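Side-chain contacts in ribonuclease H (Uncultured organism, PDB 3U3G), which probably cleaves the RNA strand of RNA/DNA hybrids: residues N45-Y50 and K97-K102; R55-L60 and A101-I106; D65-M70 and E109-L114. One frame throughout, in Å; residues are numbered along the deposited sequence. Where two conformers were deposited one is given.

Interaction 1: residues N45-Y50 and K97-K102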
loop_
_atom_site.group_PDB
_atom_site.type_symbol
_atom_site.label_atom_id
_atom_site.label_comp_id
_atom_site.label_asym_id
_atom_site.label_seq_id
_atom_site.Cartn_x
_atom_site.Cartn_y
_atom_site.Cartn_z
ATOM N N ASN A 45 -10.067 -7.353 5.503
ATOM C CA ASN A 45 -9.656 -5.986 5.325
ATOM C C ASN A 45 -8.158 -5.831 5.557
ATOM O O ASN A 45 -7.470 -5.141 4.814
ATOM C CB ASN A 45 -10.432 -5.070 6.277
ATOM C CG ASN A 45 -10.728 -3.734 5.665
ATOM O OD1 ASN A 45 -9.914 -2.810 5.774
ATOM N ND2 ASN A 45 -11.717 -3.716 4.772
ATOM N N ASN A 46 -7.687 -6.332 6.693
ATOM C CA ASN A 46 -6.299 -6.114 7.071
ATOM C C ASN A 46 -5.328 -6.801 6.111
ATOM O O ASN A 46 -4.273 -6.256 5.803
ATOM C CB ASN A 46 -6.043 -6.567 8.506
ATOM C CG ASN A 46 -6.484 -5.543 9.529
ATOM O OD1 ASN A 46 -6.614 -4.352 9.226
ATOM N ND2 ASN A 46 -6.638 -5.986 10.770
ATOM N N VAL A 47 -5.709 -7.983 5.636
ATOM C CA VAL A 47 -4.932 -8.642 4.598
ATOM C C VAL A 47 -4.888 -7.817 3.319
ATOM O O VAL A 47 -3.802 -7.590 2.777
ATOM C CB VAL A 47 -5.382 -10.078 4.335
ATOM C CG1 VAL A 47 -4.770 -10.611 3.030
ATOM C CG2 VAL A 47 -4.985 -10.967 5.513
ATOM N N ALA A 48 -6.031 -7.263 2.914
ATOM C CA ALA A 48 -6.056 -6.353 1.772
ATOM C C ALA A 48 -5.149 -5.134 1.921
ATOM O O ALA A 48 -4.459 -4.775 0.977
ATOM C CB ALA A 48 -7.495 -5.947 1.414
ATOM N N GLU A 49 -5.119 -4.513 3.103
ATOM C CA GLU A 49 -4.204 -3.399 3.328
ATOM C C GLU A 49 -2.754 -3.826 3.111
ATOM O O GLU A 49 -1.940 -3.077 2.556
ATOM C CB GLU A 49 -4.353 -2.834 4.744
ATOM C CG GLU A 49 -5.622 -2.002 4.995
ATOM C CD GLU A 49 -5.395 -0.486 4.910
ATOM O OE1 GLU A 49 -4.448 -0.027 4.227
ATOM O OE2 GLU A 49 -6.209 0.261 5.493
ATOM N N TYR A 50 -2.404 -5.006 3.624
ATOM C CA TYR A 50 -1.036 -5.501 3.475
ATOM C C TYR A 50 -0.736 -5.870 2.024
ATOM O O TYR A 50 0.339 -5.549 1.517
ATOM C CB TYR A 50 -0.800 -6.720 4.367
ATOM C CG TYR A 50 -0.362 -6.412 5.788
ATOM C CD1 TYR A 50 -0.992 -5.436 6.547
ATOM C CD2 TYR A 50 0.638 -7.155 6.401
ATOM C CE1 TYR A 50 -0.592 -5.173 7.852
ATOM C CE2 TYR A 50 0.980 -6.947 7.718
ATOM C CZ TYR A 50 0.386 -5.936 8.432
ATOM O OH TYR A 50 0.810 -5.674 9.726
ATOM N N LYS A 97 1.191 -12.168 10.008
ATOM C CA LYS A 97 2.601 -12.300 10.393
ATOM C C LYS A 97 3.505 -12.725 9.236
ATOM O O LYS A 97 4.578 -12.144 9.026
ATOM C CB LYS A 97 2.744 -13.242 11.601
ATOM C CG LYS A 97 2.227 -12.615 12.904
ATOM C CD LYS A 97 2.926 -13.164 14.132
ATOM C CE LYS A 97 2.256 -12.658 15.399
ATOM N NZ LYS A 97 2.667 -13.438 16.601
ATOM N N GLU A 98 2.990 -13.565 8.356
ATOM C CA GLU A 98 3.787 -13.969 7.218
ATOM C C GLU A 98 3.949 -12.848 6.194
ATOM O O GLU A 98 5.073 -12.541 5.781
ATOM C CB GLU A 98 3.294 -15.285 6.610
ATOM C CG GLU A 98 4.000 -16.502 7.213
ATOM C CD GLU A 98 3.292 -17.814 6.950
ATOM O OE1 GLU A 98 3.306 -18.684 7.853
ATOM O OE2 GLU A 98 2.920 -18.052 5.784
ATOM N N LYS A 99 2.872 -12.116 5.921
ATOM C CA LYS A 99 2.964 -10.980 5.020
ATOM C C LYS A 99 3.803 -9.845 5.600
ATOM O O LYS A 99 4.539 -9.162 4.881
ATOM C CB LYS A 99 1.575 -10.496 4.603
ATOM C CG LYS A 99 0.898 -11.428 3.600
ATOM C CD LYS A 99 -0.611 -11.187 3.523
ATOM C CE LYS A 99 -1.337 -12.385 2.903
ATOM N NZ LYS A 99 -0.845 -12.712 1.553
ATOM N N PHE A 100 3.758 -9.683 6.918
ATOM C CA PHE A 100 4.566 -8.662 7.548
ATOM C C PHE A 100 6.056 -8.917 7.302
ATOM O O PHE A 100 6.818 -8.013 6.949
ATOM C CB PHE A 100 4.303 -8.629 9.058
ATOM C CG PHE A 100 5.043 -7.541 9.769
ATOM C CD1 PHE A 100 4.560 -6.239 9.745
ATOM C CD2 PHE A 100 6.333 -7.754 10.215
ATOM C CE1 PHE A 100 5.295 -5.199 10.281
ATOM C CE2 PHE A 100 7.072 -6.709 10.759
ATOM C CZ PHE A 100 6.548 -5.432 10.784
ATOM N N ALA A 101 6.476 -10.163 7.524
ATOM C CA ALA A 101 7.873 -10.543 7.304
ATOM C C ALA A 101 8.290 -10.397 5.841
ATOM O O ALA A 101 9.379 -9.914 5.527
ATOM C CB ALA A 101 8.107 -11.982 7.779
ATOM N N LYS A 102 7.364 -10.738 4.955
ATOM C CA LYS A 102 7.618 -10.636 3.522
ATOM C C LYS A 102 7.822 -9.173 3.103
ATOM O O LYS A 102 8.825 -8.842 2.470
ATOM C CB LYS A 102 6.437 -11.239 2.772
ATOM C CG LYS A 102 6.478 -11.044 1.264
ATOM C CD LYS A 102 5.354 -11.801 0.580
ATOM C CE LYS A 102 5.241 -11.389 -0.885
ATOM N NZ LYS A 102 4.184 -12.181 -1.596
#
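The Tyr50 ring turns an edge, not a face, to Lys99 CB and to the backbone and CB of Phe100. Phe100 N lies in the ring plane, 4.0 Å from Tyr50 CD2. Lys99 CB also sits near that plane, 3.9 Å from Tyr50 CD2. Phe100 CB meets the same edge, 4.0 Å from Tyr50 CE2. The phenol oxygen then reaches the edge of the second ring, with Tyr50 OH 3.8 Å from Phe100 CD1. The two rings therefore do not stack. In Phe100, CG is anti to the backbone N (chi1 -177°), which places the ring beside the phenol end. Tyr50 OH is hydrogen-bonded to Gln84 OE1, and Ile81 and Met85 of the same helix 79-85 touch the Tyr50 side chain.

The two segments belong to helices 45-60 and 94-110 of the RNase H fold. The axes of the two segments run almost parallel, 12° apart, and come within 10.5 Å of each other. Glu49, on the same helix as Tyr50, brings its carboxylate near that of Asp9, consistent with the acidic site of this family.

Replacing Tyr50 with an alanine is likely to open a gap between the helices and leave Gln84 OE1 without its phenol partner.

Lys99 adds an aliphatic contact, with its CE 3.9 Å from Val47 CG1. These two side chains meet at about a right angle. The lysine chain is extended until chi4 (-58°), where it bends. Its NZ forms a salt bridge with Glu51 OE2.

Interaction 2: residues R55-L60 and A101-I106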
loop_
_atom_site.group_PDB
_atom_site.type_symbol
_atom_site.label_atom_id
_atom_site.label_comp_id
_atom_site.label_asym_id
_atom_site.label_seq_id
_atom_site.Cartn_x
_atom_site.Cartn_y
_atom_site.Cartn_z
ATOM N N ARG A 55 1.787 -4.782 -3.372
ATOM C CA ARG A 55 1.603 -4.327 -4.740
ATOM C C ARG A 55 2.323 -3.015 -5.013
ATOM O O ARG A 55 2.994 -2.887 -6.034
ATOM C CB ARG A 55 0.120 -4.200 -5.078
ATOM C CG ARG A 55 -0.181 -3.483 -6.395
ATOM C CD ARG A 55 0.370 -4.203 -7.644
ATOM N NE ARG A 55 -0.032 -3.516 -8.887
ATOM C CZ ARG A 55 -1.177 -3.742 -9.518
ATOM N NH1 ARG A 55 -1.517 -2.993 -10.561
ATOM N NH2 ARG A 55 -1.973 -4.726 -9.117
ATOM N N ALA A 56 2.290 -2.081 -4.061
ATOM C CA ALA A 56 3.074 -0.852 -4.240
ATOM C C ALA A 56 4.567 -1.119 -4.378
ATOM O O ALA A 56 5.239 -0.522 -5.222
ATOM C CB ALA A 56 2.805 0.141 -3.111
ATOM N N LEU A 57 5.087 -2.038 -3.559
ATOM C CA LEU A 57 6.495 -2.423 -3.659
ATOM C C LEU A 57 6.851 -3.098 -4.988
ATOM O O LEU A 57 7.951 -2.882 -5.512
ATOM C CB LEU A 57 6.889 -3.311 -2.476
ATOM C CG LEU A 57 6.844 -2.552 -1.149
ATOM C CD1 LEU A 57 6.928 -3.562 -0.008
ATOM C CD2 LEU A 57 8.014 -1.560 -1.037
ATOM N N GLU A 58 5.899 -3.830 -5.565
ATOM C CA GLU A 58 6.054 -4.391 -6.900
ATOM C C GLU A 58 6.044 -3.297 -7.966
ATOM O O GLU A 58 6.899 -3.277 -8.864
ATOM C CB GLU A 58 4.945 -5.417 -7.144
ATOM C CG GLU A 58 4.752 -5.871 -8.579
ATOM C CD GLU A 58 5.606 -7.061 -8.948
ATOM O OE1 GLU A 58 6.613 -7.308 -8.234
ATOM O OE2 GLU A 58 5.400 -7.592 -10.073
ATOM N N ASP A 59 5.082 -2.386 -7.865
ATOM C CA ASP A 59 4.986 -1.270 -8.808
ATOM C C ASP A 59 6.310 -0.529 -8.846
ATOM O O ASP A 59 6.772 -0.119 -9.907
ATOM C CB ASP A 59 3.896 -0.300 -8.349
ATOM C CG ASP A 59 2.489 -0.870 -8.500
ATOM O OD1 ASP A 59 2.255 -1.725 -9.380
ATOM O OD2 ASP A 59 1.578 -0.292 -7.877
ATOM N N LEU A 60 6.901 -0.322 -7.672
ATOM C CA LEU A 60 8.154 0.421 -7.610
ATOM C C LEU A 60 9.230 -0.131 -8.545
ATOM O O LEU A 60 10.091 0.619 -9.021
ATOM C CB LEU A 60 8.679 0.470 -6.171
ATOM C CG LEU A 60 7.982 1.481 -5.270
ATOM C CD1 LEU A 60 8.563 1.417 -3.862
ATOM C CD2 LEU A 60 8.149 2.880 -5.868
ATOM N N ALA A 101 6.476 -10.163 7.524
ATOM C CA ALA A 101 7.873 -10.543 7.304
ATOM C C ALA A 101 8.290 -10.397 5.841
ATOM O O ALA A 101 9.379 -9.914 5.527
ATOM C CB ALA A 101 8.107 -11.982 7.779
ATOM N N LYS A 102 7.364 -10.738 4.955
ATOM C CA LYS A 102 7.618 -10.636 3.522
ATOM C C LYS A 102 7.822 -9.173 3.103
ATOM O O LYS A 102 8.825 -8.842 2.470
ATOM C CB LYS A 102 6.437 -11.239 2.772
ATOM C CG LYS A 102 6.478 -11.044 1.264
ATOM C CD LYS A 102 5.354 -11.801 0.580
ATOM C CE LYS A 102 5.241 -11.389 -0.885
ATOM N NZ LYS A 102 4.184 -12.181 -1.596
ATOM N N ILE A 103 6.944 -8.288 3.583
ATOM C CA ILE A 103 7.064 -6.864 3.314
ATOM C C ILE A 103 8.365 -6.302 3.866
ATOM O O ILE A 103 9.072 -5.558 3.194
ATOM C CB ILE A 103 5.880 -6.083 3.915
ATOM C CG1 ILE A 103 4.603 -6.382 3.130
ATOM C CG2 ILE A 103 6.177 -4.588 3.956
ATOM C CD1 ILE A 103 3.320 -6.035 3.856
ATOM N N ALA A 104 8.696 -6.677 5.092
ATOM C CA ALA A 104 9.912 -6.156 5.706
ATOM C C ALA A 104 11.140 -6.538 4.891
ATOM O O ALA A 104 12.033 -5.724 4.677
ATOM C CB ALA A 104 10.036 -6.655 7.136
ATOM N N HIS A 105 11.165 -7.761 4.377
ATOM C CA HIS A 105 12.311 -8.196 3.607
ATOM C C HIS A 105 12.366 -7.503 2.240
ATOM O O HIS A 105 13.424 -7.038 1.796
ATOM C CB HIS A 105 12.292 -9.714 3.448
ATOM C CG HIS A 105 13.498 -10.256 2.749
ATOM N ND1 HIS A 105 14.663 -10.583 3.409
ATOM C CD2 HIS A 105 13.776 -10.345 1.431
ATOM C CE1 HIS A 105 15.579 -10.935 2.524
ATOM N NE2 HIS A 105 15.095 -10.712 1.317
ATOM N N ILE A 106 11.225 -7.397 1.576
ATOM C CA ILE A 106 11.173 -6.707 0.296
ATOM C C ILE A 106 11.604 -5.254 0.434
ATOM O O ILE A 106 12.343 -4.748 -0.400
ATOM C CB ILE A 106 9.760 -6.774 -0.288
ATOM C CG1 ILE A 106 9.419 -8.213 -0.682
ATOM C CG2 ILE A 106 9.644 -5.873 -1.525
ATOM C CD1 ILE A 106 7.946 -8.422 -0.996
#
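Leu57 makes the apolar contact with both isoleucines of 101-106. Its CD1 lies 3.9 Å from Ile106 CG2 and 4.2 Å from Ile103 CG2. Ile106 CG2 also meets the root of the leucine, 3.9 Å from Leu57 CB. This methyl thus touches root and tip of the leucine, the side chains meeting at a slant; Ile103 crosses it at about a right angle. In Ile106, CG1 takes the place anti to the carbonyl carbon (chi1 -68°) and leaves the CG2 branch to face Leu57. The touching atoms are aliphatic carbons, and both Leu57 and Ile103 are buried.

The charged interaction is on the other flank of helix 45-60. Arg55 NE donates to Asp59 OD1 at 2.9 Å in a salt bridge between residues one helical turn apart. Asp59 OD1 lies in the guanidinium plane; Arg55 NE meets it on the syn side, 33° out of the carboxylate plane. Asp59 OD2 is hydrogen-bonded to Ser36 OG, so both carboxylate oxygens have partners and the group is probably held from turning.

Ala56 and Leu60 pack on strand 3-12. Helix 45-60 is therefore sandwiched between the mixed sheet and helix 94-110, the layered packing found in the RNase H fold.

Interaction 3: residues D65-M70 and E109-L114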
loop_
_atom_site.group_PDB
_atom_site.type_symbol
_atom_site.label_atom_id
_atom_site.label_comp_id
_atom_site.label_asym_id
_atom_site.label_seq_id
_atom_site.Cartn_x
_atom_site.Cartn_y
_atom_site.Cartn_z
ATOM N N ASP A 65 15.805 2.149 -13.335
ATOM C CA ASP A 65 16.951 2.998 -13.075
ATOM C C ASP A 65 16.628 4.221 -12.219
ATOM O O ASP A 65 17.442 4.625 -11.387
ATOM C CB ASP A 65 17.656 3.399 -14.384
ATOM C CG ASP A 65 16.766 4.219 -15.331
ATOM O OD1 ASP A 65 15.512 4.102 -15.302
ATOM O OD2 ASP A 65 17.342 4.910 -16.198
ATOM N N LYS A 66 15.405 4.733 -12.352
ATOM C CA LYS A 66 15.010 5.969 -11.679
ATOM C C LYS A 66 14.862 5.765 -10.176
ATOM O O LYS A 66 14.818 6.727 -9.409
ATOM C CB LYS A 66 13.714 6.527 -12.273
ATOM C CG LYS A 66 13.861 7.135 -13.652
ATOM C CD LYS A 66 14.120 8.629 -13.572
ATOM C CE LYS A 66 15.554 8.956 -13.947
ATOM N NZ LYS A 66 15.791 8.825 -15.413
ATOM N N LEU A 67 14.857 4.507 -9.745
ATOM C CA LEU A 67 14.669 4.191 -8.336
ATOM C C LEU A 67 15.942 4.376 -7.521
ATOM O O LEU A 67 15.894 4.521 -6.297
ATOM C CB LEU A 67 14.124 2.767 -8.183
ATOM C CG LEU A 67 13.452 2.398 -6.860
ATOM C CD1 LEU A 67 12.217 3.264 -6.605
ATOM C CD2 LEU A 67 13.081 0.920 -6.874
ATOM N N VAL A 68 17.084 4.405 -8.198
ATOM C CA VAL A 68 18.367 4.401 -7.499
ATOM C C VAL A 68 18.600 5.720 -6.759
ATOM O O VAL A 68 18.472 6.801 -7.339
ATOM C CB VAL A 68 19.544 4.111 -8.454
ATOM C CG1 VAL A 68 20.857 4.164 -7.695
ATOM C CG2 VAL A 68 19.370 2.748 -9.128
ATOM N N ASP A 69 18.777 5.620 -5.445
ATOM C CA ASP A 69 19.069 6.792 -4.614
ATOM C C ASP A 69 17.847 7.687 -4.413
ATOM O O ASP A 69 17.987 8.857 -4.070
ATOM C CB ASP A 69 20.212 7.620 -5.217
ATOM C CG ASP A 69 21.581 7.002 -4.976
ATOM O OD1 ASP A 69 21.709 6.150 -4.070
ATOM O OD2 ASP A 69 22.536 7.389 -5.684
ATOM N N MET A 70 16.670 7.178 -4.761
ATOM C CA MET A 70 15.454 7.989 -4.751
ATOM C C MET A 70 14.775 7.915 -3.386
ATOM O O MET A 70 14.547 6.829 -2.859
ATOM C CB MET A 70 14.494 7.502 -5.838
ATOM C CG MET A 70 13.160 8.238 -5.878
ATOM S SD MET A 70 13.313 9.974 -6.355
ATOM C CE MET A 70 14.083 9.865 -7.961
ATOM N N GLU A 109 15.294 -4.919 0.836
ATOM C CA GLU A 109 16.007 -5.287 -0.362
ATOM C C GLU A 109 15.869 -4.233 -1.438
ATOM O O GLU A 109 16.814 -3.936 -2.059
ATOM C CB GLU A 109 15.492 -6.642 -0.857
ATOM C CG GLU A 109 15.882 -7.003 -2.286
ATOM C CD GLU A 109 15.485 -8.376 -2.636
ATOM O OE1 GLU A 109 14.376 -8.568 -3.124
ATOM O OE2 GLU A 109 16.279 -9.247 -2.301
ATOM N N ARG A 110 14.669 -3.737 -1.684
ATOM C CA ARG A 110 14.405 -2.847 -2.830
ATOM C C ARG A 110 14.544 -1.365 -2.490
ATOM O O ARG A 110 14.865 -0.582 -3.324
ATOM C CB ARG A 110 12.984 -3.045 -3.367
ATOM C CG ARG A 110 12.729 -4.363 -4.004
ATOM C CD ARG A 110 11.348 -4.427 -4.698
ATOM N NE ARG A 110 11.109 -5.796 -4.878
ATOM C CZ ARG A 110 9.938 -6.356 -4.989
ATOM N NH1 ARG A 110 8.846 -5.640 -5.016
ATOM N NH2 ARG A 110 9.851 -7.664 -5.025
ATOM N N VAL A 111 14.151 -1.008 -1.274
ATOM C CA VAL A 111 13.998 0.409 -0.899
ATOM C C VAL A 111 14.288 0.624 0.587
ATOM O O VAL A 111 13.436 0.955 1.307
ATOM C CB VAL A 111 12.603 1.015 -1.258
ATOM C CG1 VAL A 111 12.508 1.451 -2.592
ATOM C CG2 VAL A 111 11.545 0.049 -1.036
ATOM N N PRO A 112 15.520 0.398 1.015
ATOM C CA PRO A 112 15.775 0.343 2.454
ATOM C C PRO A 112 15.604 1.693 3.160
ATOM O O PRO A 112 15.425 1.729 4.383
ATOM C CB PRO A 112 17.241 -0.117 2.534
ATOM C CG PRO A 112 17.805 0.160 1.179
ATOM C CD PRO A 112 16.668 -0.092 0.237
ATOM N N ASN A 113 15.505 2.771 2.394
ATOM C CA ASN A 113 15.250 4.070 3.009
ATOM C C ASN A 113 13.809 4.542 2.897
ATOM O O ASN A 113 13.499 5.672 3.259
ATOM C CB ASN A 113 16.200 5.119 2.450
ATOM C CG ASN A 113 17.650 4.764 2.686
ATOM O OD1 ASN A 113 18.029 4.354 3.789
ATOM N ND2 ASN A 113 18.430 4.758 1.611
ATOM N N LEU A 114 12.923 3.661 2.445
ATOM C CA LEU A 114 11.483 3.908 2.487
ATOM C C LEU A 114 11.065 4.389 3.865
ATOM O O LEU A 114 11.431 3.767 4.869
ATOM C CB LEU A 114 10.729 2.614 2.168
ATOM C CG LEU A 114 9.202 2.690 2.180
ATOM C CD1 LEU A 114 8.739 3.628 1.074
ATOM C CD2 LEU A 114 8.604 1.309 2.013
#
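Both Leu67 methyls approach Val111 CG1 loosely; Leu67 CD2 and Val111 CG1 are 4.4 Å apart. CD2 also meets the backbone, with Leu67 CD2 4.2 Å from Arg110 O. The leucine CG stands anti to its own N (chi1 -161°), which carries the isopropyl end across to the other segment. The contact is small, burying 87 Å² in all.

Backbone hydrogen bonds shape both segments. Met70 N bonds to Leu67 O at 3.2 Å and closes a type II beta turn, in which Asp69 has a positive phi (74°). Leu114 N bonds to Val111 O at 3.0 Å and closes a type I turn. Val111 is where the chain leaves helical geometry after helix 94-110. Its carbonyl oxygen is also hydrogen-bonded to Lys107 NZ. The Arg110 guanidinium instead turns to helix 45-60, where its NH1 makes a weak hydrogen bond to Leu57 O.

The contact joins two connections that each lead into a parallel strand of the sheet, 71-76 and 115-118. Leu67 also touches Ile4 of strand 3-12. Val111 packs on Leu57 and Leu60 of helix 45-60, and Leu114 on Val72 and Val74 of strand 71-76.

Helix 45-60 supplies the first segments of interactions 1 and 2, and the loop after it supplies that of interaction 3. Interaction 1 closes a loop of 46 residues and interaction 2 one of 40. Both return to helix 94-110, where they share Ala101 and Lys102. Interaction 3 closes 38 residues at the end of that helix, and its loop crosses the other two. Interactions 1 and 2 touch where Ile103 CD1 meets Tyr50 O. Interactions 2 and 3 touch where Leu67 CD2 meets Leu60 O. Interactions 1 and 2 tie helices 45-60 and 94-110 side by side, and interaction 3 joins the connections into strands 71-76 and 115-118.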